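Local coordinates for protein phospholipase C-beta (PLC-beta) (Sepia officinalis, PDB 3QR0) that belongs to the phospholipase C-beta family of multidomain proteins, combining PH, EF-hand-like, TIM-barrel-type X and Y, and C2 regions, and carries a bound calcium ion, at residues P679-K685 / A803-P808; K625-M629 / L713-A717; G34-F38 / D84-A90; F94-I99 / V123-S127. All coordinates share one frame. Numbering follows the deposited sequence.

Interaction 1 (P679-K685 / A803-P808); sequences PTDTVRK and AFEDDP
P679 opens a short 3-10 turn, 679-681, closed by T682 N to P679 O at 3.2 Å, and its CG lies 3.9 Å from F804 CE2. T682, in the m rotamer and extended (phi/psi -89/123), sits nearest A803, their CA atoms 6.0 Å apart. Its CG2 rests over the F804 ring face, 4.2 Å from the centroid, a CH-pi contact; its OG1 bonds instead to L678 and G677. V683 turns away. R684, extended at -125/147 (chi m, t, p), sends NH1 to F804 O at 2.9 Å and, in a salt bridge, to D806 OD1 at 2.8 Å, while E674 pairs with its NE. One water joins T682 O (3.2 Å), R684 N (2.9 Å) and A803 O (2.8 Å). At K685 the chain turns a corner with positive phi (55/41), and CE lies 3.2 Å from D806 O. The linker between helices 793-800 and 808-815 is thus held to the C2 domain by an arginine bonded to a carbonyl and a carboxylate, a shared water and an apolar patch.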
loop_
_atom_site.group_PDB
_atom_site.type_symbol
_atom_site.label_atom_id
_atom_site.label_comp_id
_atom_site.label_asym_id
_atom_site.label_seq_id
_atom_site.Cartn_x
_atom_site.Cartn_y
_atom_site.Cartn_z
ATOM N N PRO A 679 18.436 3.687 -12.783
ATOM C CA PRO A 679 18.701 5.104 -13.016
ATOM C C PRO A 679 18.397 5.537 -14.452
ATOM O O PRO A 679 17.790 6.585 -14.654
ATOM C CB PRO A 679 20.195 5.236 -12.705
ATOM C CG PRO A 679 20.457 4.179 -11.709
ATOM C CD PRO A 679 19.542 3.038 -12.054
ATOM N N THR A 680 18.784 4.718 -15.430
ATOM C CA THR A 680 18.536 5.027 -16.846
ATOM C C THR A 680 17.043 5.040 -17.221
ATOM O O THR A 680 16.666 5.624 -18.236
ATOM C CB THR A 680 19.289 4.042 -17.777
ATOM O OG1 THR A 680 19.369 4.586 -19.101
ATOM C CG2 THR A 680 18.602 2.679 -17.819
ATOM N N ASP A 681 16.204 4.398 -16.408
ATOM C CA ASP A 681 14.757 4.340 -16.645
ATOM C C ASP A 681 13.959 5.267 -15.727
ATOM O O ASP A 681 12.728 5.309 -15.806
ATOM C CB ASP A 681 14.248 2.909 -16.437
ATOM C CG ASP A 681 14.814 1.923 -17.445
ATOM O OD1 ASP A 681 15.155 2.342 -18.566
ATOM O OD2 ASP A 681 14.908 0.720 -17.117
ATOM N N THR A 682 14.640 5.996 -14.851
ATOM C CA THR A 682 13.955 6.832 -13.879
ATOM C C THR A 682 13.697 8.220 -14.469
ATOM O O THR A 682 14.622 8.894 -14.901
ATOM C CB THR A 682 14.752 6.906 -12.569
ATOM O OG1 THR A 682 14.796 5.596 -11.988
ATOM C CG2 THR A 682 14.111 7.879 -11.591
ATOM N N VAL A 683 12.428 8.616 -14.495
ATOM C CA VAL A 683 11.994 9.878 -15.085
ATOM C C VAL A 683 11.115 10.627 -14.091
ATOM O O VAL A 683 10.008 10.175 -13.757
ATOM C CB VAL A 683 11.191 9.639 -16.383
ATOM C CG1 VAL A 683 10.702 10.966 -16.966
ATOM C CG2 VAL A 683 12.032 8.874 -17.407
ATOM N N ARG A 684 11.621 11.760 -13.611
ATOM C CA ARG A 684 10.880 12.628 -12.705
ATOM C C ARG A 684 10.783 14.050 -13.246
ATOM O O ARG A 684 11.698 14.531 -13.911
ATOM C CB ARG A 684 11.557 12.647 -11.341
ATOM C CG ARG A 684 11.538 11.296 -10.646
ATOM C CD ARG A 684 11.780 11.438 -9.161
ATOM N NE ARG A 684 10.678 12.124 -8.495
ATOM C CZ ARG A 684 10.707 12.580 -7.245
ATOM N NH1 ARG A 684 11.791 12.426 -6.484
ATOM N NH2 ARG A 684 9.645 13.195 -6.750
ATOM N N LYS A 685 9.665 14.708 -12.937
ATOM C CA LYS A 685 9.424 16.113 -13.283
ATOM C C LYS A 685 9.574 16.395 -14.781
ATOM O O LYS A 685 10.127 17.424 -15.166
ATOM C CB LYS A 685 10.357 17.041 -12.488
ATOM C CG LYS A 685 10.321 16.857 -10.983
ATOM C CD LYS A 685 8.968 17.227 -10.379
ATOM C CE LYS A 685 9.028 17.177 -8.851
ATOM N NZ LYS A 685 7.678 17.154 -8.214
ATOM N N ALA A 803 18.851 11.387 -11.185
ATOM C CA ALA A 803 17.511 11.141 -11.751
ATOM C C ALA A 803 16.419 10.884 -10.700
ATOM O O ALA A 803 15.246 11.123 -10.965
ATOM C CB ALA A 803 17.555 9.977 -12.739
ATOM N N PHE A 804 16.802 10.382 -9.527
ATOM C CA PHE A 804 15.846 10.094 -8.443
ATOM C C PHE A 804 15.421 11.309 -7.619
ATOM O O PHE A 804 14.408 11.253 -6.907
ATOM C CB PHE A 804 16.437 9.045 -7.504
ATOM C CG PHE A 804 16.642 7.720 -8.158
ATOM C CD1 PHE A 804 15.583 6.825 -8.283
ATOM C CD2 PHE A 804 17.879 7.369 -8.669
ATOM C CE1 PHE A 804 15.765 5.597 -8.902
ATOM C CE2 PHE A 804 18.067 6.141 -9.283
ATOM C CZ PHE A 804 17.015 5.255 -9.401
ATOM N N GLU A 805 16.184 12.398 -7.711
ATOM C CA GLU A 805 15.952 13.563 -6.859
ATOM C C GLU A 805 14.678 14.297 -7.252
ATOM O O GLU A 805 14.191 14.162 -8.381
ATOM C CB GLU A 805 17.148 14.520 -6.906
ATOM C CG GLU A 805 18.441 13.937 -6.343
ATOM C CD GLU A 805 18.359 13.617 -4.857
ATOM O OE1 GLU A 805 17.685 14.367 -4.118
ATOM O OE2 GLU A 805 18.967 12.612 -4.424
ATOM N N ASP A 806 14.144 15.068 -6.308
ATOM C CA ASP A 806 12.944 15.880 -6.541
ATOM C C ASP A 806 13.138 16.927 -7.648
ATOM O O ASP A 806 12.168 17.346 -8.276
ATOM C CB ASP A 806 12.499 16.571 -5.242
ATOM C CG ASP A 806 11.908 15.604 -4.220
ATOM O OD1 ASP A 806 11.816 14.379 -4.483
ATOM O OD2 ASP A 806 11.516 16.079 -3.133
ATOM N N ASP A 807 14.383 17.349 -7.873
ATOM C CA ASP A 807 14.740 18.233 -8.985
ATOM C C ASP A 807 16.013 17.687 -9.650
ATOM O O ASP A 807 17.123 18.107 -9.312
ATOM C CB ASP A 807 14.943 19.664 -8.475
ATOM C CG ASP A 807 15.175 20.670 -9.599
ATOM O OD1 ASP A 807 15.466 20.266 -10.745
ATOM O OD2 ASP A 807 15.086 21.887 -9.320
ATOM N N PRO A 808 15.852 16.728 -10.586
ATOM C CA PRO A 808 16.990 16.029 -11.182
ATOM C C PRO A 808 18.017 16.952 -11.828
ATOM O O PRO A 808 19.213 16.768 -11.622
ATOM C CB PRO A 808 16.339 15.128 -12.243
ATOM C CG PRO A 808 14.957 14.919 -11.762
ATOM C CD PRO A 808 14.568 16.198 -11.085
HETATM O O HOH W 1 14.532 11.774 -13.568
#

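Interaction 2 (K625-M629 / L713-A717); sequences KPEFM and LPDLA
Two short turns face each other here. In 625-629 the chain runs in a polyproline-like conformation through K625 and P626 (phi/psi -64/151 and -55/145), then coils into the start of a short, weakly bonded helix, 627-630, with M629 N bonded to P626 O at 2.9 Å. Segment 713-717 enters through L713 (-131/80) and winds through a 3-10 turn, 714-716, held by L716 N to L713 O at 3.2 Å and A717 N to P714 O at 3.0 Å. The closest CA atoms, P626 and D715, are 6.6 Å apart. L716 (m, t) reaches between the side chains of the first segment: its CD2 lies 3.9 Å from P626 CG, and its CD1 lies 3.9 Å from F628 CZ, near the plane of the ring, and 4.5 Å from M629 SD. F628, in the p rotamer, also brings CE2 to 3.3 Å from L713 CD1, a tight approach, while F636 packs edge-to-face with its ring. Y333 of strand 332-334 touches both M629 and L716. The contact joins the Y region of the TIM-barrel-type fold to the turn between C2 strands 706-711 and 718-725. The two segments meet through apolar side chains, most of them buried, with no hydrogen bond between them.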
loop_
_atom_site.group_PDB
_atom_site.type_symbol
_atom_site.label_atom_id
_atom_site.label_comp_id
_atom_site.label_asym_id
_atom_site.label_seq_id
_atom_site.Cartn_x
_atom_site.Cartn_y
_atom_site.Cartn_z
ATOM N N LYS A 625 12.463 -11.161 -6.200
ATOM C CA LYS A 625 13.316 -10.418 -7.129
ATOM C C LYS A 625 13.261 -11.028 -8.545
ATOM O O LYS A 625 13.027 -12.228 -8.707
ATOM C CB LYS A 625 14.768 -10.365 -6.627
ATOM C CG LYS A 625 14.952 -9.540 -5.345
ATOM C CD LYS A 625 16.419 -9.189 -5.073
ATOM C CE LYS A 625 17.098 -10.214 -4.209
ATOM N NZ LYS A 625 18.568 -10.000 -4.093
ATOM N N PRO A 626 13.460 -10.197 -9.581
ATOM C CA PRO A 626 13.484 -10.748 -10.941
ATOM C C PRO A 626 14.508 -11.882 -11.102
ATOM O O PRO A 626 15.562 -11.859 -10.472
ATOM C CB PRO A 626 13.866 -9.541 -11.801
ATOM C CG PRO A 626 13.397 -8.356 -11.029
ATOM C CD PRO A 626 13.550 -8.725 -9.575
ATOM N N GLU A 627 14.181 -12.872 -11.925
ATOM C CA GLU A 627 15.033 -14.052 -12.094
ATOM C C GLU A 627 16.480 -13.691 -12.428
ATOM O O GLU A 627 17.413 -14.279 -11.868
ATOM C CB GLU A 627 14.472 -14.977 -13.180
ATOM C CG GLU A 627 15.097 -16.364 -13.187
ATOM C CD GLU A 627 14.474 -17.287 -14.221
ATOM O OE1 GLU A 627 14.271 -16.851 -15.374
ATOM O OE2 GLU A 627 14.195 -18.455 -13.880
ATOM N N PHE A 628 16.676 -12.709 -13.308
ATOM C CA PHE A 628 18.033 -12.335 -13.709
ATOM C C PHE A 628 18.870 -11.846 -12.519
ATOM O O PHE A 628 20.090 -11.988 -12.536
ATOM C CB PHE A 628 18.024 -11.304 -14.850
ATOM C CG PHE A 628 17.819 -9.888 -14.402
ATOM C CD1 PHE A 628 18.902 -9.039 -14.225
ATOM C CD2 PHE A 628 16.543 -9.395 -14.174
ATOM C CE1 PHE A 628 18.715 -7.719 -13.815
ATOM C CE2 PHE A 628 16.345 -8.082 -13.762
ATOM C CZ PHE A 628 17.435 -7.243 -13.583
ATOM N N MET A 629 18.208 -11.297 -11.497
ATOM C CA MET A 629 18.872 -10.830 -10.270
ATOM C C MET A 629 19.214 -11.963 -9.310
ATOM O O MET A 629 19.951 -11.751 -8.345
ATOM C CB MET A 629 17.977 -9.841 -9.504
ATOM C CG MET A 629 17.560 -8.608 -10.279
ATOM S SD MET A 629 18.854 -7.363 -10.336
ATOM C CE MET A 629 18.832 -6.780 -8.638
ATOM N N LEU A 713 14.955 -2.014 -18.156
ATOM C CA LEU A 713 14.624 -3.109 -17.234
ATOM C C LEU A 713 13.214 -2.949 -16.663
ATOM O O LEU A 713 13.034 -2.483 -15.535
ATOM C CB LEU A 713 15.666 -3.192 -16.106
ATOM C CG LEU A 713 16.146 -4.601 -15.744
ATOM C CD1 LEU A 713 14.987 -5.523 -15.414
ATOM C CD2 LEU A 713 16.992 -5.181 -16.869
ATOM N N PRO A 714 12.198 -3.341 -17.446
ATOM C CA PRO A 714 10.810 -3.177 -17.018
ATOM C C PRO A 714 10.467 -3.796 -15.652
ATOM O O PRO A 714 9.737 -3.185 -14.879
ATOM C CB PRO A 714 10.022 -3.865 -18.133
ATOM C CG PRO A 714 10.877 -3.710 -19.333
ATOM C CD PRO A 714 12.283 -3.852 -18.826
ATOM N N ASP A 715 10.995 -4.980 -15.351
ATOM C CA ASP A 715 10.612 -5.673 -14.113
ATOM C C ASP A 715 11.155 -5.028 -12.835
ATOM O O ASP A 715 10.704 -5.373 -11.747
ATOM C CB ASP A 715 10.992 -7.159 -14.167
ATOM C CG ASP A 715 10.099 -7.962 -15.121
ATOM O OD1 ASP A 715 9.019 -7.454 -15.525
ATOM O OD2 ASP A 715 10.488 -9.100 -15.467
ATOM N N LEU A 716 12.098 -4.094 -12.959
ATOM C CA LEU A 716 12.552 -3.290 -11.816
ATOM C C LEU A 716 11.837 -1.929 -11.721
ATOM O O LEU A 716 12.101 -1.150 -10.802
ATOM C CB LEU A 716 14.069 -3.064 -11.886
ATOM C CG LEU A 716 14.975 -4.262 -11.570
ATOM C CD1 LEU A 716 16.429 -3.876 -11.787
ATOM C CD2 LEU A 716 14.771 -4.765 -10.142
ATOM N N ALA A 717 10.920 -1.658 -12.648
ATOM C CA ALA A 717 10.342 -0.327 -12.789
ATOM C C ALA A 717 8.862 -0.269 -12.445
ATOM O O ALA A 717 8.135 -1.262 -12.563
ATOM C CB ALA A 717 10.557 0.183 -14.209
#

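Interaction 3 (G34-F38 / D84-A90); sequences GSSGF and DKKIKEA
A beta-hairpin loop of the PH domain meets the capped N-terminal end of a helix in this surface contact. Segment 34-38, part of that loop, turns at G34 with positive phi (86/10) and folds into an ST turn in which S35 OG accepts from G37 N at 3.2 Å; F38 then resumes an extended course (-158/153). Opposite it, D84 is the N-cap of helix 85-93: in the t rotamer, its OD2 accepts from I87 N at 3.0 Å, and K88 N bonds to D84 O at 2.9 Å. S36 and D84 are the nearest pair, with CA atoms 6.3 Å apart. S36, rotamer m, donates from OG to D84 OD1 at 2.6 Å, so one carboxylate both caps the helix and holds the loop. I87 (m, t) runs along the loop backbone, with CD1 3.4 Å from S35 O and 3.6 Å from G37 O, and CG1 3.5 Å from S36 O. F38, rotamer p, places its ring face against A90, whose CB lies 3.7 Å from the centroid in a CH-pi contact. The loop connects the antiparallel strands 26-31 and 39-45, and the same helix rests on the first of them, I87 touching W31 and A90 touching L29.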
loop_
_atom_site.group_PDB
_atom_site.type_symbol
_atom_site.label_atom_id
_atom_site.label_comp_id
_atom_site.label_asym_id
_atom_site.label_seq_id
_atom_site.Cartn_x
_atom_site.Cartn_y
_atom_site.Cartn_z
ATOM N N GLY A 34 -12.513 11.234 27.297
ATOM C CA GLY A 34 -12.708 12.636 27.673
ATOM C C GLY A 34 -14.148 13.044 27.947
ATOM O O GLY A 34 -14.430 14.228 28.091
ATOM N N SER A 35 -15.044 12.059 28.018
ATOM C CA SER A 35 -16.459 12.288 28.298
ATOM C C SER A 35 -17.010 11.130 29.117
ATOM O O SER A 35 -16.616 9.981 28.911
ATOM C CB SER A 35 -17.248 12.411 26.994
ATOM O OG SER A 35 -18.643 12.337 27.237
ATOM N N SER A 36 -17.918 11.437 30.041
ATOM C CA SER A 36 -18.551 10.414 30.887
ATOM C C SER A 36 -19.796 9.789 30.255
ATOM O O SER A 36 -20.380 8.864 30.822
ATOM C CB SER A 36 -18.935 11.012 32.243
ATOM O OG SER A 36 -17.783 11.312 33.001
ATOM N N GLY A 37 -20.209 10.297 29.097
ATOM C CA GLY A 37 -21.416 9.811 28.436
ATOM C C GLY A 37 -21.276 8.437 27.801
ATOM O O GLY A 37 -20.171 7.918 27.627
ATOM N N PHE A 38 -22.416 7.845 27.471
ATOM C CA PHE A 38 -22.454 6.630 26.663
ATOM C C PHE A 38 -23.830 6.532 26.026
ATOM O O PHE A 38 -24.804 7.069 26.562
ATOM C CB PHE A 38 -22.170 5.387 27.513
ATOM C CG PHE A 38 -23.083 5.243 28.700
ATOM C CD1 PHE A 38 -24.280 4.551 28.591
ATOM C CD2 PHE A 38 -22.748 5.808 29.922
ATOM C CE1 PHE A 38 -25.128 4.424 29.679
ATOM C CE2 PHE A 38 -23.589 5.686 31.018
ATOM C CZ PHE A 38 -24.780 4.992 30.896
ATOM N N ASP A 84 -13.571 5.581 32.984
ATOM C CA ASP A 84 -14.599 6.388 33.631
ATOM C C ASP A 84 -15.568 5.493 34.416
ATOM O O ASP A 84 -16.052 4.486 33.897
ATOM C CB ASP A 84 -15.349 7.212 32.582
ATOM C CG ASP A 84 -16.490 8.012 33.171
ATOM O OD1 ASP A 84 -16.285 9.211 33.473
ATOM O OD2 ASP A 84 -17.592 7.442 33.343
ATOM N N LYS A 85 -15.837 5.871 35.663
ATOM C CA LYS A 85 -16.671 5.077 36.572
ATOM C C LYS A 85 -18.049 4.763 35.993
ATOM O O LYS A 85 -18.487 3.615 36.018
ATOM C CB LYS A 85 -16.841 5.803 37.914
ATOM C CG LYS A 85 -17.600 4.998 38.965
ATOM C CD LYS A 85 -17.678 5.731 40.296
ATOM C CE LYS A 85 -18.341 4.879 41.370
ATOM N NZ LYS A 85 -18.300 5.541 42.707
ATOM N N LYS A 86 -18.720 5.785 35.476
ATOM C CA LYS A 86 -20.091 5.642 34.995
ATOM C C LYS A 86 -20.172 4.774 33.734
ATOM O O LYS A 86 -21.105 3.985 33.577
ATOM C CB LYS A 86 -20.721 7.021 34.765
ATOM C CG LYS A 86 -20.792 7.855 36.048
ATOM C CD LYS A 86 -21.588 9.139 35.879
ATOM C CE LYS A 86 -21.431 10.030 37.104
ATOM N NZ LYS A 86 -22.287 11.245 37.040
ATOM N N ILE A 87 -19.178 4.900 32.860
ATOM C CA ILE A 87 -19.099 4.080 31.653
ATOM C C ILE A 87 -18.798 2.619 32.016
ATOM O O ILE A 87 -19.455 1.701 31.517
ATOM C CB ILE A 87 -18.034 4.619 30.668
ATOM C CG1 ILE A 87 -18.405 6.031 30.194
ATOM C CG2 ILE A 87 -17.903 3.703 29.460
ATOM C CD1 ILE A 87 -17.319 6.710 29.383
ATOM N N LYS A 88 -17.808 2.415 32.883
ATOM C CA LYS A 88 -17.464 1.077 33.384
ATOM C C LYS A 88 -18.662 0.353 33.990
ATOM O O LYS A 88 -18.872 -0.828 33.733
ATOM C CB LYS A 88 -16.368 1.155 34.446
ATOM C CG LYS A 88 -14.974 1.345 33.891
ATOM C CD LYS A 88 -13.936 1.387 35.010
ATOM C CE LYS A 88 -13.630 -0.001 35.558
ATOM N NZ LYS A 88 -13.113 0.061 36.947
ATOM N N GLU A 89 -19.434 1.063 34.806
ATOM C CA GLU A 89 -20.612 0.473 35.440
ATOM C C GLU A 89 -21.660 0.079 34.396
ATOM O O GLU A 89 -22.219 -1.019 34.456
ATOM C CB GLU A 89 -21.200 1.429 36.486
ATOM C CG GLU A 89 -20.370 1.487 37.773
ATOM C CD GLU A 89 -20.845 2.541 38.771
ATOM O OE1 GLU A 89 -21.715 3.372 38.423
ATOM O OE2 GLU A 89 -20.334 2.537 39.914
ATOM N N ALA A 90 -21.906 0.966 33.434
ATOM C CA ALA A 90 -22.857 0.700 32.357
ATOM C C ALA A 90 -22.397 -0.472 31.484
ATOM O O ALA A 90 -23.192 -1.346 31.134
ATOM C CB ALA A 90 -23.055 1.947 31.504
#

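Interaction 4 (F94-I99 / V123-S127); sequences FGSSNI and VAENS
A loop packs against the end of a strand here, where the last strand of the PH sheet, 118-124, passes into the C-terminal helix 127-141, a hallmark of the PH fold. Segment 94-99 follows helix 85-93. G95 and E125 come within 3.9 Å at their CA atoms. Such closeness suits glycine: G95 has phi/psi 74/-118, and a CB there would clash with E125 O, which receives a CA-H...O contact from G95 CA at 3.4 Å and a weak hydrogen bond from S96 N at 3.3 Å. F94, rotamer t, directs its ring to V123 O (CE2, 3.4 Å), A124 O (CD2, 3.6 Å) and E125 CG (CE2, 3.6 Å). A type I beta turn, S96 to I99, follows, with an ST turn from N98 N to S96 OG at 3.3 Å. It brings I99 (m, t) back, placing CD1 3.3 Å from N126 CB. N126 N-caps helix 127-141, its OD1 accepting from V129 N. F94 also packs on K27 and L29 of strand 26-31, while K104 of helix 101-104 bonds to the carbonyls of F94 and S96.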
loop_
_atom_site.group_PDB
_atom_site.type_symbol
_atom_site.label_atom_id
_atom_site.label_comp_id
_atom_site.label_asym_id
_atom_site.label_seq_id
_atom_site.Cartn_x
_atom_site.Cartn_y
_atom_site.Cartn_z
ATOM N N PHE A 94 -24.072 -4.149 30.769
ATOM C CA PHE A 94 -24.567 -4.329 29.395
ATOM C C PHE A 94 -24.435 -5.782 28.939
ATOM O O PHE A 94 -23.340 -6.346 28.946
ATOM C CB PHE A 94 -23.803 -3.410 28.437
ATOM C CG PHE A 94 -24.439 -3.274 27.081
ATOM C CD1 PHE A 94 -25.634 -2.581 26.927
ATOM C CD2 PHE A 94 -23.833 -3.814 25.957
ATOM C CE1 PHE A 94 -26.222 -2.442 25.673
ATOM C CE2 PHE A 94 -24.413 -3.681 24.697
ATOM C CZ PHE A 94 -25.607 -2.994 24.555
ATOM N N GLY A 95 -25.551 -6.383 28.533
ATOM C CA GLY A 95 -25.571 -7.804 28.189
ATOM C C GLY A 95 -25.506 -8.627 29.463
ATOM O O GLY A 95 -26.398 -8.535 30.302
ATOM N N SER A 96 -24.450 -9.420 29.625
ATOM C CA SER A 96 -24.279 -10.215 30.845
ATOM C C SER A 96 -23.210 -9.606 31.742
ATOM O O SER A 96 -22.075 -9.410 31.304
ATOM C CB SER A 96 -23.878 -11.649 30.505
ATOM O OG SER A 96 -23.753 -12.426 31.689
ATOM N N SER A 97 -23.570 -9.330 32.996
ATOM C CA SER A 97 -22.608 -8.834 33.984
ATOM C C SER A 97 -21.626 -9.913 34.450
ATOM O O SER A 97 -20.621 -9.598 35.091
ATOM C CB SER A 97 -23.327 -8.218 35.191
ATOM O OG SER A 97 -24.105 -9.176 35.898
ATOM N N ASN A 98 -21.915 -11.176 34.128
ATOM C CA ASN A 98 -21.021 -12.285 34.461
ATOM C C ASN A 98 -19.882 -12.445 33.467
ATOM O O ASN A 98 -18.963 -13.223 33.703
ATOM C CB ASN A 98 -21.809 -13.596 34.575
ATOM C CG ASN A 98 -22.729 -13.612 35.774
ATOM O OD1 ASN A 98 -22.422 -13.025 36.812
ATOM N ND2 ASN A 98 -23.867 -14.286 35.642
ATOM N N ILE A 99 -19.949 -11.720 32.352
ATOM C CA ILE A 99 -18.845 -11.660 31.400
ATOM C C ILE A 99 -18.000 -10.441 31.764
ATOM O O ILE A 99 -18.532 -9.334 31.833
ATOM C CB ILE A 99 -19.348 -11.532 29.954
ATOM C CG1 ILE A 99 -20.295 -12.691 29.619
ATOM C CG2 ILE A 99 -18.170 -11.502 28.979
ATOM C CD1 ILE A 99 -21.018 -12.533 28.306
ATOM N N VAL A 123 -18.789 -1.434 23.613
ATOM C CA VAL A 123 -18.962 -2.586 24.500
ATOM C C VAL A 123 -20.071 -3.463 23.920
ATOM O O VAL A 123 -21.202 -3.000 23.752
ATOM C CB VAL A 123 -19.340 -2.159 25.933
ATOM C CG1 VAL A 123 -19.403 -3.378 26.865
ATOM C CG2 VAL A 123 -18.355 -1.115 26.465
ATOM N N ALA A 124 -19.739 -4.711 23.588
ATOM C CA ALA A 124 -20.723 -5.682 23.098
ATOM C C ALA A 124 -21.488 -6.282 24.278
ATOM O O ALA A 124 -21.109 -6.077 25.426
ATOM C CB ALA A 124 -20.037 -6.787 22.301
ATOM N N GLU A 125 -22.557 -7.022 23.987
ATOM C CA GLU A 125 -23.342 -7.700 25.027
ATOM C C GLU A 125 -22.617 -8.918 25.594
ATOM O O GLU A 125 -22.915 -9.356 26.704
ATOM C CB GLU A 125 -24.694 -8.160 24.481
ATOM C CG GLU A 125 -25.700 -7.053 24.229
ATOM C CD GLU A 125 -26.873 -7.539 23.402
ATOM O OE1 GLU A 125 -26.634 -8.039 22.279
ATOM O OE2 GLU A 125 -28.025 -7.427 23.871
ATOM N N ASN A 126 -21.697 -9.482 24.816
ATOM C CA ASN A 126 -20.918 -10.642 25.250
ATOM C C ASN A 126 -19.619 -10.766 24.456
ATOM O O ASN A 126 -19.368 -9.982 23.539
ATOM C CB ASN A 126 -21.758 -11.929 25.162
ATOM C CG ASN A 126 -22.222 -12.240 23.750
ATOM O OD1 ASN A 126 -21.418 -12.351 22.824
ATOM N ND2 ASN A 126 -23.529 -12.388 23.581
ATOM N N SER A 127 -18.802 -11.753 24.816
ATOM C CA SER A 127 -17.479 -11.916 24.223
ATOM C C SER A 127 -17.535 -12.468 22.800
ATOM O O SER A 127 -16.700 -12.115 21.976
ATOM C CB SER A 127 -16.595 -12.801 25.112
ATOM O OG SER A 127 -17.048 -14.143 25.120
#

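From the N terminus, interaction 3 closes first, bringing the loop after strand 26-31 to the start of helix 85-93. Interaction 4 follows in series from the end of that helix, bringing the chain back to the exit of strand 118-124; the two centres lie 15 Å apart, both in the PH domain. Far along the chain, on the opposite side of its centre, interactions 2 and 1 cross: 625-629, 679-685, 713-717 and 803-808 alternate in sequence. They touch where D681 OD2 lies 2.9 Å from L713 N, a probable hydrogen bond. Through the C2 domain, the pair ties the Y region to the C-terminal helical segment, far from interactions 3 and 4: the centres of interactions 2 and 4 are about 54 Å apart.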